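PDB 6JIF: branched-chain-amino-acid aminotransferase from Pseudomonas sp. UW4, which catalyses the pyridoxal-5'-phosphate-dependent, reversible transfer of amino groups between branched-chain amino acids and 2-oxo acids. Local coordinates for residues B[44-48]-B[49-53]; B[100-103]-B[104-108]; B[265-268]-B[269-273]. All blocks are in the same frame, centred on the assembly; numbering follows the deposited sequence.

Interaction 1 of 3, residues B[44-48]-B[49-53]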
loop_
_atom_site.group_PDB
_atom_site.type_symbol
_atom_site.label_atom_id
_atom_site.label_comp_id
_atom_site.label_asym_id
_atom_site.label_seq_id
_atom_site.Cartn_x
_atom_site.Cartn_y
_atom_site.Cartn_z
ATOM N N SER B 44 21.447 -5.965 1.881
ATOM C CA SER B 44 22.265 -4.776 1.672
ATOM C C SER B 44 21.550 -3.564 2.264
ATOM O O SER B 44 20.351 -3.399 2.071
ATOM C CB SER B 44 22.553 -4.602 0.165
ATOM O OG SER B 44 23.189 -3.342 -0.103
ATOM N N TYR B 45 22.276 -2.699 2.982
ATOM C CA TYR B 45 21.664 -1.525 3.614
ATOM C C TYR B 45 21.995 -0.243 2.859
ATOM O O TYR B 45 23.122 -0.051 2.411
ATOM C CB TYR B 45 22.146 -1.366 5.064
ATOM C CG TYR B 45 21.668 -2.453 5.997
ATOM C CD1 TYR B 45 22.396 -3.625 6.162
ATOM C CD2 TYR B 45 20.516 -2.288 6.734
ATOM C CE1 TYR B 45 21.955 -4.619 7.031
ATOM C CE2 TYR B 45 20.067 -3.260 7.603
ATOM C CZ TYR B 45 20.780 -4.430 7.747
ATOM O OH TYR B 45 20.324 -5.412 8.629
ATOM N N PHE B 46 21.024 0.658 2.739
ATOM C CA PHE B 46 21.309 1.995 2.232
ATOM C C PHE B 46 21.324 2.938 3.424
ATOM O O PHE B 46 20.314 3.062 4.138
ATOM C CB PHE B 46 20.293 2.394 1.173
ATOM C CG PHE B 46 20.588 3.721 0.487
ATOM C CD1 PHE B 46 20.185 4.951 1.072
ATOM C CD2 PHE B 46 21.171 3.747 -0.762
ATOM C CE1 PHE B 46 20.424 6.172 0.436
ATOM C CE2 PHE B 46 21.405 4.966 -1.401
ATOM C CZ PHE B 46 21.022 6.183 -0.798
ATOM N N ARG B 47 22.479 3.583 3.639
ATOM C CA ARG B 47 22.703 4.548 4.706
ATOM C C ARG B 47 23.628 5.635 4.195
ATOM O O ARG B 47 24.542 5.357 3.411
ATOM C CB ARG B 47 23.370 3.935 5.944
ATOM C CG ARG B 47 22.597 2.834 6.623
ATOM C CD ARG B 47 23.395 2.311 7.806
ATOM N NE ARG B 47 22.595 1.420 8.636
ATOM C CZ ARG B 47 22.875 0.139 8.851
ATOM N NH1 ARG B 47 23.962 -0.401 8.301
ATOM N NH2 ARG B 47 22.071 -0.589 9.624
ATOM N N ASN B 48 23.393 6.867 4.651
ATOM C CA ASN B 48 24.301 7.974 4.352
ATOM C C ASN B 48 24.557 8.104 2.852
ATOM O O ASN B 48 25.700 8.272 2.408
ATOM C CB ASN B 48 25.612 7.792 5.113
ATOM C CG ASN B 48 25.395 7.565 6.603
ATOM O OD1 ASN B 48 24.814 8.408 7.299
ATOM N ND2 ASN B 48 25.854 6.422 7.100
ATOM N N GLY B 49 23.494 7.945 2.057
ATOM C CA GLY B 49 23.562 8.174 0.629
ATOM C C GLY B 49 24.137 7.051 -0.203
ATOM O O GLY B 49 24.403 7.265 -1.390
ATOM N N GLU B 50 24.341 5.859 0.361
ATOM C CA GLU B 50 24.978 4.808 -0.414
ATOM C C GLU B 50 24.517 3.437 0.030
ATOM O O GLU B 50 24.215 3.226 1.213
ATOM C CB GLU B 50 26.483 4.817 -0.280
ATOM C CG GLU B 50 27.168 5.955 -0.954
ATOM C CD GLU B 50 28.604 6.014 -0.509
ATOM O OE1 GLU B 50 29.413 5.210 -1.048
ATOM O OE2 GLU B 50 28.908 6.830 0.402
ATOM N N TRP B 51 24.520 2.505 -0.933
ATOM C CA TRP B 51 24.373 1.084 -0.636
ATOM C C TRP B 51 25.694 0.533 -0.131
ATOM O O TRP B 51 26.780 0.920 -0.595
ATOM C CB TRP B 51 23.931 0.277 -1.867
ATOM C CG TRP B 51 22.511 0.546 -2.329
ATOM C CD1 TRP B 51 22.146 1.239 -3.436
ATOM C CD2 TRP B 51 21.307 0.156 -1.691
ATOM N NE1 TRP B 51 20.791 1.299 -3.548
ATOM C CE2 TRP B 51 20.239 0.630 -2.492
ATOM C CE3 TRP B 51 21.014 -0.577 -0.550
ATOM C CZ2 TRP B 51 18.909 0.448 -2.160
ATOM C CZ3 TRP B 51 19.674 -0.773 -0.229
ATOM C CH2 TRP B 51 18.640 -0.274 -1.039
ATOM N N ASP B 52 25.611 -0.354 0.848
ATOM C CA ASP B 52 26.805 -1.063 1.258
ATOM C C ASP B 52 27.157 -2.108 0.208
ATOM O O ASP B 52 26.523 -2.220 -0.839
ATOM C CB ASP B 52 26.631 -1.660 2.651
ATOM C CG ASP B 52 25.550 -2.715 2.712
ATOM O OD1 ASP B 52 25.261 -3.384 1.702
ATOM O OD2 ASP B 52 25.007 -2.907 3.810
ATOM N N LYS B 53 28.170 -2.909 0.492
ATOM C CA LYS B 53 28.551 -3.851 -0.542
ATOM C C LYS B 53 27.686 -5.092 -0.535
ATOM O O LYS B 53 27.744 -5.871 -1.479
ATOM C CB LYS B 53 30.019 -4.237 -0.367
ATOM C CG LYS B 53 30.984 -3.298 -1.076
ATOM C CD LYS B 53 30.859 -1.857 -0.568
ATOM C CE LYS B 53 31.718 -0.867 -1.364
ATOM N NZ LYS B 53 33.000 -1.519 -1.794
#
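Ser-44 turns its hydroxyl onto the Asp-52 carboxylate: OG of Ser-44, anti to its own backbone N (chi1 172°), donates to OD1 of Asp-52 at 2.7 Å. OD2 of Asp-52 accepts the backbone N of Tyr-45 at 2.9 Å, and both donors come from well outside the carboxylate plane. Gly-54 N also bonds OD1, so three donors probably hold the carboxylate against rotation. Tyr-45 completes the exchange through its O, which receives Asp-52 N at 3.0 Å, while OD2 of Asp-52 lies at the edge of its ring, near the ring plane.

Phe-46 and Trp-51 form a non-hydrogen-bonded pair. CB of Phe-46 sits over the face of the Trp-51 six-membered ring, 3.5 Å from its centroid, and the phenyl points an edge at the five-membered ring, with the planes 74° apart in a T-shaped stack. The other end of the phenyl reaches the turn, where CZ of Phe-46 lies 3.3 Å from Gly-49 C. With an alanine in place of Trp-51, the edge of Phe-46 is likely to lose its aromatic face and Gln-114 O the indole N-H.

Arg-47 N and Glu-50 O are 3.0 Å apart in one bond of a hydrogen-bonded pair, and Glu-50 N returns to Arg-47 O. Asn-48 and Gly-49, both with positive phi, fill the corners between them. This is a beta hairpin with a two-residue loop, closed by a type I' turn, the Asn-Gly pair being its textbook sequence.

Interaction 2 of 3, residues B[100-103]-B[104-108]. With PLP (pyridoxal-5'-phosphate), chain D.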
loop_
_atom_site.group_PDB
_atom_site.type_symbol
_atom_site.label_atom_id
_atom_site.label_comp_id
_atom_site.label_asym_id
_atom_site.label_seq_id
_atom_site.Cartn_x
_atom_site.Cartn_y
_atom_site.Cartn_z
ATOM N N ALA B 100 15.361 -5.469 -12.920
ATOM C CA ALA B 100 16.127 -4.322 -12.420
ATOM C C ALA B 100 15.509 -3.013 -12.884
ATOM O O ALA B 100 15.344 -2.089 -12.087
ATOM C CB ALA B 100 17.587 -4.373 -12.862
ATOM N N LEU B 101 15.150 -2.926 -14.166
ATOM C CA LEU B 101 14.577 -1.683 -14.690
ATOM C C LEU B 101 13.257 -1.362 -13.990
ATOM O O LEU B 101 12.991 -0.223 -13.571
ATOM C CB LEU B 101 14.368 -1.792 -16.213
ATOM C CG LEU B 101 15.675 -1.787 -17.035
ATOM C CD1 LEU B 101 15.545 -2.386 -18.483
ATOM C CD2 LEU B 101 16.307 -0.374 -17.111
ATOM N N ARG B 102 12.402 -2.376 -13.859
ATOM C CA ARG B 102 11.119 -2.119 -13.236
ATOM C C ARG B 102 11.287 -1.726 -11.782
ATOM O O ARG B 102 10.552 -0.877 -11.276
ATOM C CB ARG B 102 10.179 -3.327 -13.353
ATOM C CG ARG B 102 8.764 -2.952 -12.854
ATOM C CD ARG B 102 7.755 -4.090 -13.296
ATOM N NE ARG B 102 8.144 -5.364 -12.660
ATOM C CZ ARG B 102 7.677 -6.562 -13.015
ATOM N NH1 ARG B 102 6.834 -6.632 -14.015
ATOM N NH2 ARG B 102 8.047 -7.665 -12.354
ATOM N N MET B 103 12.216 -2.357 -11.076
ATOM C CA MET B 103 12.356 -1.986 -9.687
ATOM C C MET B 103 12.914 -0.577 -9.562
ATOM O O MET B 103 12.592 0.120 -8.606
ATOM C CB MET B 103 13.227 -2.994 -8.938
ATOM C CG MET B 103 12.871 -3.052 -7.441
ATOM S SD MET B 103 13.821 -4.254 -6.473
ATOM C CE MET B 103 15.367 -3.327 -6.472
ATOM N N GLN B 104 13.779 -0.160 -10.490
ATOM C CA GLN B 104 14.213 1.237 -10.470
ATOM C C GLN B 104 13.009 2.168 -10.573
ATOM O O GLN B 104 12.924 3.173 -9.854
ATOM C CB GLN B 104 15.230 1.486 -11.585
ATOM C CG GLN B 104 16.547 0.714 -11.374
ATOM C CD GLN B 104 17.340 0.403 -12.624
ATOM O OE1 GLN B 104 17.011 0.846 -13.748
ATOM N NE2 GLN B 104 18.420 -0.355 -12.440
ATOM N N ARG B 105 12.033 1.814 -11.424
ATOM C CA ARG B 105 10.882 2.695 -11.533
ATOM C C ARG B 105 10.009 2.617 -10.268
ATOM O O ARG B 105 9.472 3.639 -9.842
ATOM C CB ARG B 105 10.106 2.358 -12.808
ATOM C CG ARG B 105 11.034 2.268 -14.047
ATOM C CD ARG B 105 10.242 2.281 -15.350
ATOM N NE ARG B 105 9.214 1.234 -15.359
ATOM C CZ ARG B 105 9.409 0.021 -15.894
ATOM N NH1 ARG B 105 10.575 -0.274 -16.468
ATOM N NH2 ARG B 105 8.462 -0.899 -15.844
ATOM N N SER B 106 9.836 1.418 -9.657
ATOM C CA SER B 106 9.000 1.351 -8.440
ATOM C C SER B 106 9.654 2.121 -7.274
ATOM O O SER B 106 9.000 2.866 -6.514
ATOM C CB SER B 106 8.778 -0.109 -8.022
ATOM O OG SER B 106 8.249 -0.870 -9.121
ATOM N N CYS B 107 10.970 1.966 -7.141
ATOM C CA CYS B 107 11.715 2.727 -6.147
ATOM C C CYS B 107 11.522 4.210 -6.377
ATOM O O CYS B 107 11.237 4.950 -5.440
ATOM C CB CYS B 107 13.219 2.378 -6.238
ATOM S SG CYS B 107 13.637 0.811 -5.424
ATOM N N ALA B 108 11.633 4.662 -7.634
ATOM C CA ALA B 108 11.526 6.102 -7.862
ATOM C C ALA B 108 10.152 6.602 -7.501
ATOM O O ALA B 108 10.017 7.683 -6.919
ATOM C CB ALA B 108 11.829 6.461 -9.306
HETATM N N1 PLP D . -0.055 -7.804 -13.073
HETATM C C2 PLP D . 0.123 -7.404 -11.782
HETATM C C2A PLP D . -0.967 -6.578 -11.176
HETATM C C3 PLP D . 1.301 -7.707 -11.098
HETATM O O3 PLP D . 1.481 -7.246 -9.820
HETATM C C4 PLP D . 2.302 -8.485 -11.736
HETATM C C4A PLP D . 3.673 -8.672 -11.112
HETATM C C5 PLP D . 2.053 -8.890 -13.062
HETATM C C6 PLP D . 0.900 -8.528 -13.692
HETATM C C5A PLP D . 2.958 -9.774 -13.861
HETATM O O4P PLP D . 4.233 -9.256 -13.926
HETATM P P PLP D . 5.429 -10.229 -14.337
HETATM O O1P PLP D . 5.115 -10.892 -15.656
HETATM O O2P PLP D . 6.595 -9.240 -14.487
HETATM O O3P PLP D . 5.665 -11.304 -13.280
#
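Arg-105 folds its guanidinium back along the helix and lays one face over CA of Arg-102, which stands 3.6 Å above the plane and toward the rim. NH2 of Arg-105 comes to 3.6 Å from CG of Arg-102, so a charged group here packs against the aliphatic stem of another arginine. The two guanidinium planes are 76° apart and their charged ends diverge.

The divergence comes from the torsions. In Arg-102 CG lies anti to the backbone N (chi1 -172°), and a bend at chi3 carries the guanidinium out to the cofactor, edge first. NH1 of Arg-102 donates to O2P of PLP at 2.7 Å, and NH2 of Arg-102 adds a weak bond to the same oxygen at 3.0 Å. Neither nitrogen depends on the phosphate alone: NH2 forms a salt bridge with Glu-79 and NH1 bonds the Pro-265 carbonyl, a second shell that probably fixes the orientation of the group.

Gln-104 stretches back over the preceding turn, its OE1 3.6 Å from CD2 of Leu-101, while NE2 is taken by Val-115 O and Thr-117 OG1. On the side packed against the strands 76-85 and 143-153, CG of Met-103 lies 4.4 Å from SG of Cys-107, a loose apolar approach. Ser-106 OG bonds Lys-204 N, tying the helix to another residue of the PLP pocket. Regular i to i+4 backbone bonds, such as Cys-107 N to Met-103 O at 2.9 Å, make the segment one alpha helix, whose Arg-102 contributes a side-chain donor to the phosphate-binding cup of this class IV aminotransferase.

Interaction 3 of 3, residues B[265-268]-B[269-273]. With PLP (pyridoxal-5'-phosphate), chain D.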
loop_
_atom_site.group_PDB
_atom_site.type_symbol
_atom_site.label_atom_id
_atom_site.label_comp_id
_atom_site.label_asym_id
_atom_site.label_seq_id
_atom_site.Cartn_x
_atom_site.Cartn_y
_atom_site.Cartn_z
ATOM N N PRO B 265 3.234 -3.173 -15.896
ATOM C CA PRO B 265 3.895 -3.634 -17.122
ATOM C C PRO B 265 4.681 -4.917 -16.891
ATOM O O PRO B 265 5.804 -4.870 -16.399
ATOM C CB PRO B 265 4.834 -2.469 -17.496
ATOM C CG PRO B 265 4.919 -1.657 -16.249
ATOM C CD PRO B 265 3.714 -1.853 -15.448
ATOM N N GLY B 266 4.058 -6.065 -17.150
ATOM C CA GLY B 266 4.669 -7.323 -16.770
ATOM C C GLY B 266 5.774 -7.729 -17.716
ATOM O O GLY B 266 5.747 -7.406 -18.908
ATOM N N ILE B 267 6.759 -8.440 -17.159
ATOM C CA ILE B 267 7.869 -8.983 -17.970
ATOM C C ILE B 267 7.434 -10.225 -18.767
ATOM O O ILE B 267 7.865 -10.425 -19.900
ATOM C CB ILE B 267 9.053 -9.288 -17.040
ATOM C CG1 ILE B 267 9.549 -7.959 -16.393
ATOM C CG2 ILE B 267 10.252 -9.931 -17.788
ATOM C CD1 ILE B 267 10.401 -8.205 -15.165
ATOM N N THR B 268 6.560 -11.057 -18.201
ATOM C CA THR B 268 6.015 -12.158 -18.993
ATOM C C THR B 268 5.237 -11.611 -20.163
ATOM O O THR B 268 5.424 -12.061 -21.293
ATOM C CB THR B 268 5.159 -13.064 -18.118
ATOM O OG1 THR B 268 5.853 -13.318 -16.880
ATOM C CG2 THR B 268 4.797 -14.423 -18.853
ATOM N N ARG B 269 4.414 -10.579 -19.936
ATOM C CA ARG B 269 3.687 -9.968 -21.041
ATOM C C ARG B 269 4.626 -9.433 -22.116
ATOM O O ARG B 269 4.398 -9.625 -23.315
ATOM C CB ARG B 269 2.795 -8.836 -20.510
ATOM C CG ARG B 269 2.093 -8.083 -21.621
ATOM C CD ARG B 269 1.364 -6.837 -21.024
ATOM N NE ARG B 269 2.272 -5.703 -20.922
ATOM C CZ ARG B 269 1.966 -4.527 -20.375
ATOM N NH1 ARG B 269 0.757 -4.307 -19.856
ATOM N NH2 ARG B 269 2.864 -3.554 -20.350
ATOM N N LEU B 270 5.664 -8.706 -21.703
ATOM C CA LEU B 270 6.642 -8.197 -22.652
ATOM C C LEU B 270 7.299 -9.327 -23.436
ATOM O O LEU B 270 7.524 -9.207 -24.647
ATOM C CB LEU B 270 7.697 -7.401 -21.886
ATOM C CG LEU B 270 8.809 -6.819 -22.762
ATOM C CD1 LEU B 270 8.201 -5.686 -23.568
ATOM C CD2 LEU B 270 9.985 -6.263 -21.903
ATOM N N SER B 271 7.620 -10.422 -22.744
ATOM C CA SER B 271 8.244 -11.562 -23.386
ATOM C C SER B 271 7.315 -12.195 -24.405
ATOM O O SER B 271 7.745 -12.587 -25.495
ATOM C CB SER B 271 8.677 -12.564 -22.309
ATOM O OG SER B 271 9.709 -11.989 -21.481
ATOM N N LEU B 272 6.041 -12.384 -24.036
ATOM C CA LEU B 272 5.071 -12.943 -24.982
ATOM C C LEU B 272 4.870 -12.009 -26.170
ATOM O O LEU B 272 4.737 -12.468 -27.308
ATOM C CB LEU B 272 3.735 -13.207 -24.255
ATOM C CG LEU B 272 3.778 -14.322 -23.202
ATOM C CD1 LEU B 272 2.461 -14.476 -22.454
ATOM C CD2 LEU B 272 4.125 -15.656 -23.921
ATOM N N ILE B 273 4.836 -10.690 -25.940
ATOM C CA ILE B 273 4.695 -9.754 -27.062
ATOM C C ILE B 273 5.859 -9.916 -28.023
ATOM O O ILE B 273 5.673 -9.987 -29.245
ATOM C CB ILE B 273 4.540 -8.303 -26.561
ATOM C CG1 ILE B 273 3.145 -8.110 -25.947
ATOM C CG2 ILE B 273 4.771 -7.279 -27.695
ATOM C CD1 ILE B 273 2.966 -6.829 -25.137
HETATM N N1 PLP D . -0.055 -7.804 -13.073
HETATM C C2 PLP D . 0.123 -7.404 -11.782
HETATM C C2A PLP D . -0.967 -6.578 -11.176
HETATM C C3 PLP D . 1.301 -7.707 -11.098
HETATM O O3 PLP D . 1.481 -7.246 -9.820
HETATM C C4 PLP D . 2.302 -8.485 -11.736
HETATM C C4A PLP D . 3.673 -8.672 -11.112
HETATM C C5 PLP D . 2.053 -8.890 -13.062
HETATM C C6 PLP D . 0.900 -8.528 -13.692
HETATM C C5A PLP D . 2.958 -9.774 -13.861
HETATM O O4P PLP D . 4.233 -9.256 -13.926
HETATM P P PLP D . 5.429 -10.229 -14.337
HETATM O O1P PLP D . 5.115 -10.892 -15.656
HETATM O O2P PLP D . 6.595 -9.240 -14.487
HETATM O O3P PLP D . 5.665 -11.304 -13.280
HETATM O O HOH W 1 5.513 -4.898 -20.126
#
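The Arg-269 guanidinium covers the peptide between Pro-265 and Gly-266: on one face Gly-266 N lies over its centre, 4.0 Å above the plane, with Pro-265 C nearer the rim. NH2 of Arg-269 approaches CA of Pro-265 at 3.4 Å and also donates to a water. That water in turn donates a hydrogen bond to Gly-266 O at 2.8 Å, so face-on packing and a water bridge together probably hold the group against the turn. The Arg-269 chain leaves CB pointing away from its own N (chi1 175°), then turns at chi3 to double back.

Gly-266 is the N-cap residue, and its O accepts Leu-270 N as the first turn closes. Even a CB at Gly-266 would probably collide with O4P of PLP. Beyond it the chain presents its N-H groups to the cofactor: Ile-267 N gives a nearly straight bond to O2P of PLP at 2.8 Å (168°), and both N and OG1 of Thr-268 grip O1P, the hydroxyl at 2.8 Å. The positive end of the helix dipole is likely to favour the phosphate charge here.

One turn on, Ile-267 O is held by both Ser-271 N and Ser-271 OG, each at 2.9 Å and from opposite faces of the carbonyl plane; OG is also bonded by Arg-95. The helix 267-278 bridges the parallel strands 255-258 and 284-287 in a beta-alpha-beta unit, with Leu-272 against Phe-255 and Cys-303 on its sheet side, and Ile-267 and Leu-270 facing the helix 96-109.

All three contacts are short-range, yet their settings differ. Interaction 1 is a surface hairpin at the edge of the antiparallel sheet, built from cross-strand backbone bonds, an aromatic pair and a gripped carboxylate; its centre lies about 31 Å from that of interaction 3. Interactions 2 and 3 are buried helical turns, about 16 Å apart between centres, and they touch. Both serve the same PLP phosphate by different chemistry: the mid-helix residues 100-108 send in a long charged side chain, whereas 265-273 offers backbone N-H groups and a hydroxyl at a helix start. O2P is where the two meet, receiving donors from each.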